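MAGE domain-containing protein (Xenopus laevis, PDB 7DG2) probably serves as the Nse3 subunit of the Smc5/6 complex, pairing with Nse1 to bind and shape Nse4. Local coordinates at residues B[27-32]-B[174-179]; B[99-104]-B[148-153]; B[38-43]-B[49-54]. All coordinates share one frame; numbering follows the deposited sequence.

Contact 1 of 3, residues B[27-32]-B[174-179]; sequences KLPIKR and GQRAFK
Arg176 reaches from the first turn of helix 175-180 to the backbone of Lys27 and Leu28, joining the two winged-helix halves of the MAGE homology domain: 27-32 leads into strand 30-31 of the first half, and 174-179 follows the last strand of the second. NH2 of Arg176 gives a weak, strongly bent hydrogen bond to Lys27 O (2.9 Å, 117° at the hydrogen). The same nitrogen donates to a water 2.9 Å from NH2, which lies in the guanidinium plane at its edge and can also donate to Leu28 O, within hydrogen-bonding distance. NE and NH1 of Arg176 have their own partners, Gln153 O and the carboxylate of Glu180. A leucine in place of Arg176 would probably leave Lys27 O without this donor, Glu180 without its positive mate and the water without its link between the halves. The remaining contact is packing of the Lys27 aliphatic chain over one guanidinium face. The two side chains cross at about a right angle, and the Lys27 amine, whose NZ is 4.8 Å from the like-charged Arg176 NH1, is paired with Asp24 in a salt bridge, which probably eases the repulsion. Over the centre of the guanidinium sits Lys27 CB, 3.8 Å above its plane.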
ATOM      1  N   LYS B  27      -4.007  -0.844   9.262  1.00 14.85           N
ATOM      2  CA  LYS B  27      -4.978   0.041   9.906  1.00 16.25           C
ATOM      3  C   LYS B  27      -5.405  -0.481  11.276  1.00 14.95           C
ATOM      4  O   LYS B  27      -6.528  -0.237  11.727  1.00 16.79           O
ATOM      5  CB  LYS B  27      -6.199   0.290   9.013  1.00 16.02           C
ATOM      6  CG  LYS B  27      -5.853   0.983   7.688  1.00 16.11           C
ATOM      7  CD  LYS B  27      -5.194   2.329   7.926  1.00 15.38           C
ATOM      8  CE  LYS B  27      -4.759   2.968   6.597  1.00 13.79           C
ATOM      9  NZ  LYS B  27      -4.176   4.331   6.797  1.00 15.90           N
ATOM     10  N   LEU B  28      -4.511  -1.201  11.951  1.00 16.22           N
ATOM     11  CA  LEU B  28      -4.730  -1.454  13.370  1.00 16.78           C
ATOM     12  C   LEU B  28      -4.277  -0.238  14.179  1.00 16.73           C
ATOM     13  O   LEU B  28      -3.215   0.328  13.905  1.00 17.12           O
ATOM     14  CB  LEU B  28      -3.962  -2.700  13.820  1.00 15.34           C
ATOM     15  CG  LEU B  28      -4.334  -3.987  13.090  1.00 19.31           C
ATOM     16  CD1 LEU B  28      -3.528  -5.174  13.627  1.00 20.09           C
ATOM     17  CD2 LEU B  28      -5.834  -4.233  13.204  1.00 22.83           C
ATOM     18  N   PRO B  29      -5.056   0.203  15.159  1.00 17.48           N
ATOM     19  CA  PRO B  29      -4.633   1.368  15.945  1.00 18.17           C
ATOM     20  C   PRO B  29      -3.325   1.100  16.674  1.00 16.71           C
ATOM     21  O   PRO B  29      -2.904  -0.043  16.864  1.00 16.64           O
ATOM     22  CB  PRO B  29      -5.792   1.582  16.924  1.00 22.19           C
ATOM     23  CG  PRO B  29      -6.979   0.980  16.220  1.00 24.85           C
ATOM     24  CD  PRO B  29      -6.429  -0.223  15.489  1.00 19.37           C
ATOM     25  N   ILE B  30      -2.674   2.186  17.087  1.00 14.78           N
ATOM     26  CA  ILE B  30      -1.325   2.137  17.638  1.00 14.25           C
ATOM     27  C   ILE B  30      -1.373   2.677  19.065  1.00 14.44           C
ATOM     28  O   ILE B  30      -1.671   3.858  19.271  1.00 17.04           O
ATOM     29  CB  ILE B  30      -0.344   2.948  16.782  1.00 15.50           C
ATOM     30  CG1 ILE B  30      -0.484   2.524  15.312  1.00 17.65           C
ATOM     31  CG2 ILE B  30       1.078   2.780  17.328  1.00 16.80           C
ATOM     32  CD1 ILE B  30       0.144   3.501  14.297  1.00 18.08           C
ATOM     33  N   LYS B  31      -1.047   1.830  20.045  1.00 14.67           N
ATOM     34  CA  LYS B  31      -1.100   2.280  21.440  1.00 13.39           C
ATOM     35  C   LYS B  31       0.065   3.207  21.758  1.00 14.24           C
ATOM     36  O   LYS B  31       1.211   2.897  21.447  1.00 15.04           O
ATOM     37  CB  LYS B  31      -1.062   1.077  22.395  1.00 18.49           C
ATOM     38  CG  LYS B  31      -2.219   0.104  22.251  1.00 22.90           C
ATOM     39  CD  LYS B  31      -1.984  -1.098  23.151  1.00 27.90           C
ATOM     40  CE  LYS B  31      -3.103  -2.125  23.070  1.00 34.90           C
ATOM     41  NZ  LYS B  31      -2.894  -3.171  24.115  1.00 39.22           N
ATOM     42  N   ARG B  32      -0.220   4.349  22.407  1.00 13.18           N
ATOM     43  CA  ARG B  32       0.871   5.183  22.907  1.00 13.01           C
ATOM     44  C   ARG B  32       1.838   4.374  23.764  1.00 14.56           C
ATOM     45  O   ARG B  32       3.063   4.545  23.671  1.00 14.36           O
ATOM     46  CB  ARG B  32       0.303   6.351  23.721  1.00 14.17           C
ATOM     47  CG  ARG B  32       1.333   7.329  24.222  1.00 13.82           C
ATOM     48  CD  ARG B  32       0.663   8.372  25.116  1.00 15.74           C
ATOM     49  NE  ARG B  32       0.422   7.793  26.440  1.00 17.15           N
ATOM     50  CZ  ARG B  32      -0.230   8.413  27.415  1.00 18.74           C
ATOM     51  NH1 ARG B  32      -0.703   9.636  27.206  1.00 18.24           N
ATOM     52  NH2 ARG B  32      -0.387   7.815  28.594  1.00 20.79           N
ATOM     53  N   GLY B 174     -17.463   2.453  14.500  1.00 21.24           N
ATOM     54  CA  GLY B 174     -16.308   2.463  15.372  1.00 21.00           C
ATOM     55  C   GLY B 174     -15.589   3.814  15.405  1.00 21.81           C
ATOM     56  O   GLY B 174     -15.869   4.713  14.614  1.00 19.72           O
ATOM     57  N   GLN B 175     -14.634   3.916  16.336  1.00 21.25           N
ATOM     58  CA  GLN B 175     -13.901   5.159  16.544  1.00 25.12           C
ATOM     59  C   GLN B 175     -13.153   5.597  15.288  1.00 22.79           C
ATOM     60  O   GLN B 175     -13.031   6.799  15.021  1.00 22.82           O
ATOM     61  CB  GLN B 175     -12.928   4.986  17.713  1.00 28.06           C
ATOM     62  CG  GLN B 175     -13.595   4.789  19.092  1.00 35.88           C
ATOM     63  CD  GLN B 175     -12.688   4.063  20.092  1.00 34.27           C
ATOM     64  OE1 GLN B 175     -11.879   3.206  19.713  1.00 37.38           O
ATOM     65  NE2 GLN B 175     -12.823   4.403  21.377  1.00 36.63           N
ATOM     66  N   ARG B 176     -12.640   4.647  14.504  1.00 20.07           N
ATOM     67  CA  ARG B 176     -11.929   5.051  13.290  1.00 17.11           C
ATOM     68  C   ARG B 176     -12.874   5.687  12.272  1.00 17.69           C
ATOM     69  O   ARG B 176     -12.491   6.641  11.586  1.00 20.07           O
ATOM     70  CB  ARG B 176     -11.187   3.861  12.679  1.00 16.55           C
ATOM     71  CG  ARG B 176     -10.427   4.252  11.408  1.00 16.23           C
ATOM     72  CD  ARG B 176      -9.718   3.068  10.770  1.00 15.75           C
ATOM     73  NE  ARG B 176      -8.551   2.599  11.506  1.00 16.28           N
ATOM     74  CZ  ARG B 176      -7.332   3.129  11.432  1.00 16.91           C
ATOM     75  NH1 ARG B 176      -7.098   4.180  10.661  1.00 14.68           N
ATOM     76  NH2 ARG B 176      -6.342   2.594  12.140  1.00 16.66           N
ATOM     77  N   ALA B 177     -14.116   5.186  12.163  1.00 17.77           N
ATOM     78  CA  ALA B 177     -15.074   5.791  11.241  1.00 19.19           C
ATOM     79  C   ALA B 177     -15.357   7.239  11.615  1.00 17.21           C
ATOM     80  O   ALA B 177     -15.448   8.109  10.740  1.00 16.98           O
ATOM     81  CB  ALA B 177     -16.379   4.989  11.220  1.00 18.96           C
ATOM     82  N   PHE B 178     -15.505   7.523  12.908  1.00 18.01           N
ATOM     83  CA  PHE B 178     -15.799   8.901  13.288  1.00 18.31           C
ATOM     84  C   PHE B 178     -14.640   9.841  13.010  1.00 20.28           C
ATOM     85  O   PHE B 178     -14.870  11.047  12.866  1.00 20.75           O
ATOM     86  CB  PHE B 178     -16.185   8.984  14.765  1.00 17.97           C
ATOM     87  CG  PHE B 178     -17.597   8.556  15.032  1.00 20.90           C
ATOM     88  CD1 PHE B 178     -18.656   9.350  14.616  1.00 25.71           C
ATOM     89  CD2 PHE B 178     -17.863   7.364  15.678  1.00 23.37           C
ATOM     90  CE1 PHE B 178     -19.966   8.961  14.849  1.00 26.83           C
ATOM     91  CE2 PHE B 178     -19.162   6.972  15.915  1.00 27.79           C
ATOM     92  CZ  PHE B 178     -20.217   7.770  15.498  1.00 26.84           C
ATOM     93  N   LYS B 179     -13.405   9.325  12.922  1.00 18.97           N
ATOM     94  CA  LYS B 179     -12.252  10.167  12.620  1.00 19.79           C
ATOM     95  C   LYS B 179     -11.941  10.244  11.131  1.00 19.78           C
ATOM     96  O   LYS B 179     -11.448  11.277  10.664  1.00 24.09           O
ATOM     97  CB  LYS B 179     -11.010   9.661  13.364  1.00 20.61           C
ATOM     98  CG  LYS B 179     -11.124   9.726  14.867  1.00 25.07           C
ATOM     99  CD  LYS B 179     -11.309  11.137  15.355  1.00 26.56           C
ATOM    100  CE  LYS B 179     -11.438  11.176  16.873  1.00 30.34           C
ATOM    101  NZ  LYS B 179     -11.563  12.580  17.367  1.00 35.43           N
TER
HETATM  102  O   HOH W   1      -3.489   2.848  12.629  1.00 17.60           O

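Contact 2 of 3, residues B[99-104]-B[148-153]; sequences LGLLMV and EEFVKQ
With CG anti to the carbonyl carbon (chi1 -73°), Phe150 sends its ring toward Leu102, whose CB lies over one face from its backbone position; chi1 of Leu102 (171°, CG anti to the backbone N) sets only where CG and the CD1 methyl go. That CB stands 4.2 Å from the Phe150 ring centroid and 28° off the ring normal, a CH-pi contact displaced toward the far end, where Leu102 CB is 3.8 Å from Phe150 CZ. Farther back, Leu102 CD1 rests above the rim, 4.0 Å from Phe150 CD2. On the other side of the ring plane Leu101 approaches, with its CD2 4.3 Å from Phe150 CE2. Two successive leucines of helix 94-111 thus touch the ring, Leu102 over a face and Leu101 obliquely near CE2. Gln153, whose NE2 is tied to Lys26 O, places OE1 in the ring plane at its edge, 3.7 Å from Phe150 CD1. Leu156 touches both Phe150 and Leu102, and Trp51 of the Nse4 chain packs on Leu101. This buried helix-to-helix packing, first helix against third with a strand closing the side, is part of the hydrophobic core of a winged-helix fold, here probably the second of the MAGE domain.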
ATOM      1  N   LEU B  99     -13.394  -0.551   1.000  1.00 18.36           N
ATOM      2  CA  LEU B  99     -14.001   0.683   1.484  1.00 18.15           C
ATOM      3  C   LEU B  99     -15.393   0.878   0.901  1.00 18.49           C
ATOM      4  O   LEU B  99     -16.269   1.438   1.569  1.00 17.63           O
ATOM      5  CB  LEU B  99     -13.115   1.891   1.151  1.00 20.59           C
ATOM      6  CG  LEU B  99     -13.508   3.154   1.909  1.00 24.67           C
ATOM      7  CD1 LEU B  99     -13.114   3.015   3.379  1.00 24.13           C
ATOM      8  CD2 LEU B  99     -12.867   4.366   1.300  1.00 25.35           C
ATOM      9  N   GLY B 100     -15.613   0.431  -0.341  1.00 19.35           N
ATOM     10  CA  GLY B 100     -16.962   0.431  -0.881  1.00 18.82           C
ATOM     11  C   GLY B 100     -17.916  -0.364  -0.008  1.00 19.37           C
ATOM     12  O   GLY B 100     -19.012   0.098   0.323  1.00 20.06           O
ATOM     13  N   LEU B 101     -17.501  -1.568   0.393  1.00 18.00           N
ATOM     14  CA  LEU B 101     -18.354  -2.389   1.252  1.00 19.21           C
ATOM     15  C   LEU B 101     -18.568  -1.721   2.603  1.00 19.05           C
ATOM     16  O   LEU B 101     -19.697  -1.638   3.100  1.00 17.63           O
ATOM     17  CB  LEU B 101     -17.753  -3.783   1.427  1.00 18.94           C
ATOM     18  CG  LEU B 101     -18.464  -4.660   2.457  1.00 22.28           C
ATOM     19  CD1 LEU B 101     -19.914  -4.877   2.068  1.00 23.21           C
ATOM     20  CD2 LEU B 101     -17.754  -5.998   2.614  1.00 22.71           C
ATOM     21  N   LEU B 102     -17.490  -1.217   3.208  1.00 18.37           N
ATOM     22  CA  LEU B 102     -17.628  -0.573   4.508  1.00 17.88           C
ATOM     23  C   LEU B 102     -18.572   0.614   4.435  1.00 19.08           C
ATOM     24  O   LEU B 102     -19.396   0.821   5.336  1.00 17.50           O
ATOM     25  CB  LEU B 102     -16.259  -0.136   5.031  1.00 17.86           C
ATOM     26  CG  LEU B 102     -16.316   0.737   6.291  1.00 19.05           C
ATOM     27  CD1 LEU B 102     -16.832  -0.066   7.477  1.00 17.20           C
ATOM     28  CD2 LEU B 102     -14.928   1.280   6.569  1.00 19.34           C
ATOM     29  N   MET B 103     -18.478   1.409   3.365  1.00 16.68           N
ATOM     30  CA  MET B 103     -19.321   2.596   3.279  1.00 18.32           C
ATOM     31  C   MET B 103     -20.799   2.222   3.211  1.00 18.60           C
ATOM     32  O   MET B 103     -21.657   2.916   3.775  1.00 20.24           O
ATOM     33  CB  MET B 103     -18.926   3.427   2.059  1.00 16.12           C
ATOM     34  CG  MET B 103     -19.859   4.600   1.782  1.00 20.21           C
ATOM     35  SD  MET B 103     -19.829   5.850   3.082  1.00 21.79           S
ATOM     36  CE  MET B 103     -18.768   7.099   2.322  1.00 19.67           C
ATOM     37  N   VAL B 104     -21.112   1.129   2.526  1.00 17.29           N
ATOM     38  CA  VAL B 104     -22.496   0.666   2.453  1.00 18.93           C
ATOM     39  C   VAL B 104     -22.995   0.277   3.840  1.00 19.48           C
ATOM     40  O   VAL B 104     -24.131   0.590   4.221  1.00 18.99           O
ATOM     41  CB  VAL B 104     -22.594  -0.501   1.456  1.00 20.34           C
ATOM     42  CG1 VAL B 104     -23.944  -1.186   1.559  1.00 21.50           C
ATOM     43  CG2 VAL B 104     -22.351   0.000   0.047  1.00 22.64           C
ATOM     44  N   GLU B 148     -14.672  -9.154  11.945  1.00 24.60           N
ATOM     45  CA  GLU B 148     -13.359  -9.207  12.578  1.00 22.35           C
ATOM     46  C   GLU B 148     -12.441  -8.112  12.052  1.00 21.58           C
ATOM     47  O   GLU B 148     -12.010  -7.258  12.832  1.00 23.14           O
ATOM     48  CB  GLU B 148     -12.725 -10.600  12.381  1.00 26.15           C
ATOM     49  CG  GLU B 148     -13.562 -11.739  12.979  1.00 30.43           C
ATOM     50  CD  GLU B 148     -12.898 -13.108  12.863  1.00 39.57           C
ATOM     51  OE1 GLU B 148     -11.655 -13.179  12.746  1.00 38.72           O
ATOM     52  OE2 GLU B 148     -13.630 -14.119  12.890  1.00 43.31           O
ATOM     53  N   GLU B 149     -12.159  -8.089  10.750  1.00 21.97           N
ATOM     54  CA  GLU B 149     -11.188  -7.136  10.215  1.00 21.59           C
ATOM     55  C   GLU B 149     -11.649  -5.698  10.423  1.00 19.99           C
ATOM     56  O   GLU B 149     -10.910  -4.876  10.981  1.00 20.81           O
ATOM     57  CB  GLU B 149     -10.940  -7.409   8.732  1.00 22.43           C
ATOM     58  CG  GLU B 149      -9.958  -6.429   8.076  1.00 23.41           C
ATOM     59  CD  GLU B 149      -9.496  -6.896   6.700  1.00 28.45           C
ATOM     60  OE1 GLU B 149      -9.189  -6.046   5.833  1.00 27.43           O
ATOM     61  OE2 GLU B 149      -9.451  -8.125   6.485  1.00 33.98           O
ATOM     62  N   PHE B 150     -12.868  -5.371   9.980  1.00 19.04           N
ATOM     63  CA  PHE B 150     -13.383  -4.015  10.183  1.00 18.49           C
ATOM     64  C   PHE B 150     -13.479  -3.664  11.662  1.00 18.34           C
ATOM     65  O   PHE B 150     -13.357  -2.494  12.033  1.00 17.48           O
ATOM     66  CB  PHE B 150     -14.758  -3.850   9.534  1.00 20.28           C
ATOM     67  CG  PHE B 150     -14.745  -3.790   8.027  1.00 21.18           C
ATOM     68  CD1 PHE B 150     -13.579  -3.519   7.317  1.00 21.57           C
ATOM     69  CD2 PHE B 150     -15.928  -3.970   7.321  1.00 19.88           C
ATOM     70  CE1 PHE B 150     -13.601  -3.440   5.930  1.00 19.39           C
ATOM     71  CE2 PHE B 150     -15.958  -3.908   5.936  1.00 18.86           C
ATOM     72  CZ  PHE B 150     -14.790  -3.634   5.238  1.00 17.76           C
ATOM     73  N   VAL B 151     -13.691  -4.658  12.524  1.00 17.75           N
ATOM     74  CA  VAL B 151     -13.851  -4.381  13.945  1.00 18.14           C
ATOM     75  C   VAL B 151     -12.503  -4.115  14.608  1.00 17.51           C
ATOM     76  O   VAL B 151     -12.371  -3.172  15.403  1.00 19.73           O
ATOM     77  CB  VAL B 151     -14.617  -5.544  14.609  1.00 17.70           C
ATOM     78  CG1 VAL B 151     -14.698  -5.336  16.101  1.00 21.02           C
ATOM     79  CG2 VAL B 151     -16.020  -5.612  14.034  1.00 19.57           C
ATOM     80  N   LYS B 152     -11.481  -4.910  14.269  1.00 20.12           N
ATOM     81  CA  LYS B 152     -10.145  -4.686  14.822  1.00 19.83           C
ATOM     82  C   LYS B 152      -9.529  -3.393  14.303  1.00 20.38           C
ATOM     83  O   LYS B 152      -8.705  -2.777  14.990  1.00 18.37           O
ATOM     84  CB  LYS B 152      -9.246  -5.873  14.500  1.00 21.74           C
ATOM     85  CG  LYS B 152      -9.633  -7.134  15.268  1.00 28.20           C
ATOM     86  CD  LYS B 152      -9.417  -8.377  14.436  1.00 35.10           C
ATOM     87  CE  LYS B 152      -7.989  -8.488  13.952  1.00 37.15           C
ATOM     88  NZ  LYS B 152      -7.833  -9.653  13.023  1.00 49.23           N
ATOM     89  N   GLN B 153      -9.922  -2.964  13.108  1.00 19.40           N
ATOM     90  CA  GLN B 153      -9.515  -1.656  12.603  1.00 15.23           C
ATOM     91  C   GLN B 153     -10.275  -0.516  13.260  1.00 17.55           C
ATOM     92  O   GLN B 153      -9.919   0.653  13.045  1.00 17.71           O
ATOM     93  CB  GLN B 153      -9.704  -1.619  11.084  1.00 15.97           C
ATOM     94  CG  GLN B 153      -8.749  -2.563  10.356  1.00 16.41           C
ATOM     95  CD  GLN B 153      -9.057  -2.673   8.862  1.00 18.65           C
ATOM     96  OE1 GLN B 153     -10.212  -2.559   8.438  1.00 18.86           O
ATOM     97  NE2 GLN B 153      -8.021  -2.894   8.061  1.00 20.76           N
TER

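Contact 3 of 3, residues B[38-43]-B[49-54]; sequences SVIKEY and EIIHRA
Ile40, at the end of helix 32-40, packs against Ile50 and Ile51 on the opening turns of helix 47-62. These are the second and third helices of the first winged-helix half, the helix-turn-helix element of that fold. From CB the Ile40 side chain divides. The short branch, CG2, meets the CD1 methyl of Ile50 at 4.0 Å. The long branch starts with CG1 anti to the carbonyl carbon (chi1 -65°) and runs on extended (chi2 -175°), which carries it to helix 47-62. Its CG1 passes 4.1 Å from Ile50 CG2, and its CD1 tip settles between two residues, 3.7 Å from Ile50 CG2 and 3.8 Å from Ile51 CG1. Ile40 and Ile50 thus slide past each other in opposite directions, methyl against methyl, whereas Ile51 is crossed at about a right angle. Ile50 CD1 has a second neighbour, Tyr43 CB, 3.7 Å away. The tyrosine follows the helix end in a tight turn closed by the bond from Tyr43 N to Ile40 O (3.0 Å), and its ring leads off toward His4 and Gln8. Ile51 also touches Arg32 and Ile35 of helix 32-40. Across the two segments every close contact is carbon to carbon, so the helices are held together here by shape and the burial of branched aliphatic groups, without directional bonds.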
ATOM      1  N   SER B  38       8.317   0.148  23.203  1.00 16.74           N
ATOM      2  CA  SER B  38       9.041  -0.576  22.166  1.00 20.32           C
ATOM      3  C   SER B  38      10.039   0.276  21.414  1.00 20.31           C
ATOM      4  O   SER B  38      11.005  -0.264  20.865  1.00 19.62           O
ATOM      5  CB  SER B  38       8.065  -1.191  21.159  1.00 23.34           C
ATOM      6  OG  SER B  38       7.289  -2.206  21.775  1.00 25.74           O
ATOM      7  N   VAL B  39       9.816   1.587  21.313  1.00 15.16           N
ATOM      8  CA  VAL B  39      10.698   2.461  20.556  1.00 15.01           C
ATOM      9  C   VAL B  39      11.437   3.448  21.459  1.00 15.09           C
ATOM     10  O   VAL B  39      12.657   3.596  21.360  1.00 16.14           O
ATOM     11  CB  VAL B  39       9.915   3.201  19.448  1.00 16.38           C
ATOM     12  CG1 VAL B  39      10.864   3.995  18.582  1.00 17.01           C
ATOM     13  CG2 VAL B  39       9.142   2.201  18.616  1.00 19.54           C
ATOM     14  N   ILE B  40      10.708   4.187  22.298  1.00 15.25           N
ATOM     15  CA  ILE B  40      11.353   5.307  22.979  1.00 16.05           C
ATOM     16  C   ILE B  40      12.277   4.819  24.090  1.00 17.31           C
ATOM     17  O   ILE B  40      13.343   5.411  24.323  1.00 16.00           O
ATOM     18  CB  ILE B  40      10.271   6.292  23.466  1.00 14.66           C
ATOM     19  CG1 ILE B  40       9.593   6.887  22.213  1.00 16.11           C
ATOM     20  CG2 ILE B  40      10.877   7.398  24.333  1.00 16.37           C
ATOM     21  CD1 ILE B  40       8.561   7.975  22.488  1.00 15.00           C
ATOM     22  N   LYS B  41      11.913   3.723  24.755  1.00 18.99           N
ATOM     23  CA  LYS B  41      12.799   3.000  25.663  1.00 19.51           C
ATOM     24  C   LYS B  41      13.388   3.919  26.730  1.00 19.94           C
ATOM     25  O   LYS B  41      12.636   4.517  27.506  1.00 19.23           O
ATOM     26  CB  LYS B  41      13.884   2.281  24.862  1.00 19.30           C
ATOM     27  CG  LYS B  41      13.340   1.127  24.016  1.00 19.40           C
ATOM     28  CD  LYS B  41      14.369   0.688  22.971  1.00 23.16           C
ATOM     29  CE  LYS B  41      13.940  -0.588  22.274  1.00 30.20           C
ATOM     30  NZ  LYS B  41      15.001  -1.057  21.335  1.00 29.93           N
ATOM     31  N   GLU B  42      14.719   4.052  26.790  1.00 18.95           N
ATOM     32  CA  GLU B  42      15.306   4.803  27.900  1.00 21.64           C
ATOM     33  C   GLU B  42      15.145   6.316  27.765  1.00 22.26           C
ATOM     34  O   GLU B  42      15.589   7.052  28.657  1.00 22.60           O
ATOM     35  CB  GLU B  42      16.787   4.437  28.057  1.00 25.82           C
ATOM     36  CG  GLU B  42      17.700   5.012  26.990  1.00 29.36           C
ATOM     37  CD  GLU B  42      17.897   4.094  25.789  1.00 31.86           C
ATOM     38  OE1 GLU B  42      16.965   3.346  25.421  1.00 25.89           O
ATOM     39  OE2 GLU B  42      18.997   4.138  25.200  1.00 35.27           O
ATOM     40  N   TYR B  43      14.518   6.804  26.695  1.00 18.88           N
ATOM     41  CA  TYR B  43      14.195   8.220  26.552  1.00 20.98           C
ATOM     42  C   TYR B  43      12.761   8.532  26.980  1.00 17.26           C
ATOM     43  O   TYR B  43      12.234   9.603  26.651  1.00 17.54           O
ATOM     44  CB  TYR B  43      14.445   8.667  25.111  1.00 22.82           C
ATOM     45  CG  TYR B  43      15.891   8.506  24.708  1.00 22.81           C
ATOM     46  CD1 TYR B  43      16.363   7.306  24.203  1.00 23.98           C
ATOM     47  CD2 TYR B  43      16.795   9.545  24.883  1.00 30.89           C
ATOM     48  CE1 TYR B  43      17.702   7.151  23.852  1.00 29.74           C
ATOM     49  CE2 TYR B  43      18.123   9.404  24.541  1.00 33.60           C
ATOM     50  CZ  TYR B  43      18.572   8.209  24.023  1.00 34.60           C
ATOM     51  OH  TYR B  43      19.899   8.080  23.688  1.00 38.06           O
ATOM     52  N   GLU B  49       7.904  15.070  24.108  1.00 12.58           N
ATOM     53  CA  GLU B  49       8.642  15.793  23.074  1.00 14.92           C
ATOM     54  C   GLU B  49       8.912  14.903  21.873  1.00 15.22           C
ATOM     55  O   GLU B  49       8.826  15.350  20.726  1.00 13.32           O
ATOM     56  CB  GLU B  49       9.970  16.318  23.621  1.00 15.57           C
ATOM     57  CG  GLU B  49      10.724  17.146  22.623  1.00 20.70           C
ATOM     58  CD  GLU B  49      12.151  17.459  23.034  1.00 22.48           C
ATOM     59  OE1 GLU B  49      12.899  17.960  22.162  1.00 31.57           O
ATOM     60  OE2 GLU B  49      12.522  17.212  24.207  1.00 24.07           O
ATOM     61  N   ILE B  50       9.248  13.639  22.112  1.00 13.34           N
ATOM     62  CA  ILE B  50       9.632  12.777  20.996  1.00 13.23           C
ATOM     63  C   ILE B  50       8.426  12.470  20.113  1.00 14.36           C
ATOM     64  O   ILE B  50       8.518  12.522  18.879  1.00 14.82           O
ATOM     65  CB  ILE B  50      10.316  11.500  21.521  1.00 14.08           C
ATOM     66  CG1 ILE B  50      11.712  11.858  22.049  1.00 14.79           C
ATOM     67  CG2 ILE B  50      10.400  10.443  20.417  1.00 14.97           C
ATOM     68  CD1 ILE B  50      12.423  10.717  22.790  1.00 15.61           C
ATOM     69  N   ILE B  51       7.289  12.120  20.721  1.00 14.10           N
ATOM     70  CA  ILE B  51       6.082  11.879  19.930  1.00 13.59           C
ATOM     71  C   ILE B  51       5.623  13.173  19.257  1.00 14.77           C
ATOM     72  O   ILE B  51       5.137  13.152  18.119  1.00 14.63           O
ATOM     73  CB  ILE B  51       4.980  11.236  20.796  1.00 15.56           C
ATOM     74  CG1 ILE B  51       5.457   9.866  21.310  1.00 14.91           C
ATOM     75  CG2 ILE B  51       3.679  11.079  20.006  1.00 15.56           C
ATOM     76  CD1 ILE B  51       4.414   9.088  22.086  1.00 17.10           C
ATOM     77  N   HIS B  52       5.806  14.319  19.918  1.00 12.76           N
ATOM     78  CA  HIS B  52       5.478  15.589  19.275  1.00 13.24           C
ATOM     79  C   HIS B  52       6.305  15.800  18.010  1.00 13.95           C
ATOM     80  O   HIS B  52       5.767  16.143  16.951  1.00 13.93           O
ATOM     81  CB  HIS B  52       5.693  16.744  20.259  1.00 15.17           C
ATOM     82  CG  HIS B  52       5.518  18.092  19.634  1.00 17.07           C
ATOM     83  ND1 HIS B  52       4.292  18.562  19.209  1.00 18.12           N
ATOM     84  CD2 HIS B  52       6.418  19.050  19.313  1.00 21.01           C
ATOM     85  CE1 HIS B  52       4.442  19.765  18.680  1.00 15.94           C
ATOM     86  NE2 HIS B  52       5.722  20.080  18.723  1.00 23.01           N
ATOM     87  N   ARG B  53       7.619  15.600  18.096  1.00 14.29           N
ATOM     88  CA  ARG B  53       8.450  15.811  16.916  1.00 12.19           C
ATOM     89  C   ARG B  53       8.108  14.814  15.811  1.00 12.00           C
ATOM     90  O   ARG B  53       8.163  15.159  14.627  1.00 13.45           O
ATOM     91  CB  ARG B  53       9.929  15.728  17.292  1.00 15.92           C
ATOM     92  CG  ARG B  53      10.377  16.841  18.249  1.00 15.53           C
ATOM     93  CD  ARG B  53      11.868  16.740  18.565  1.00 20.90           C
ATOM     94  NE  ARG B  53      12.653  16.736  17.337  1.00 31.93           N
ATOM     95  CZ  ARG B  53      13.966  16.525  17.276  1.00 39.86           C
ATOM     96  NH1 ARG B  53      14.661  16.306  18.385  1.00 40.38           N
ATOM     97  NH2 ARG B  53      14.584  16.535  16.101  1.00 43.91           N
ATOM     98  N   ALA B  54       7.761  13.573  16.178  1.00 12.73           N
ATOM     99  CA  ALA B  54       7.335  12.604  15.170  1.00 14.41           C
ATOM    100  C   ALA B  54       6.020  13.018  14.532  1.00 15.36           C
ATOM    101  O   ALA B  54       5.839  12.887  13.312  1.00 14.22           O
ATOM    102  CB  ALA B  54       7.209  11.209  15.797  1.00 14.24           C
TER

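How the contacts relate
Contact 1 lies between the other two and closes the chain segment in which both are nested. Its centre is 12 Å from that of contact 2, and the two touch: Lys27 O packs 3.5 Å from Gln153 CG, and Pro29 CD packs 3.5 Å from Lys152 O. The bridge between the winged halves thus meets the chain just past Phe150, at Lys152 and Gln153. Contact 3, in the first half, is 20 Å away from contact 1 between centres, linked through Arg32, whose CG packs against Ile51 CD1. Contacts 2 and 3 stay about 17 Å apart at their nearest atoms. The Nse4 chain reaches both contacts 1 and 2.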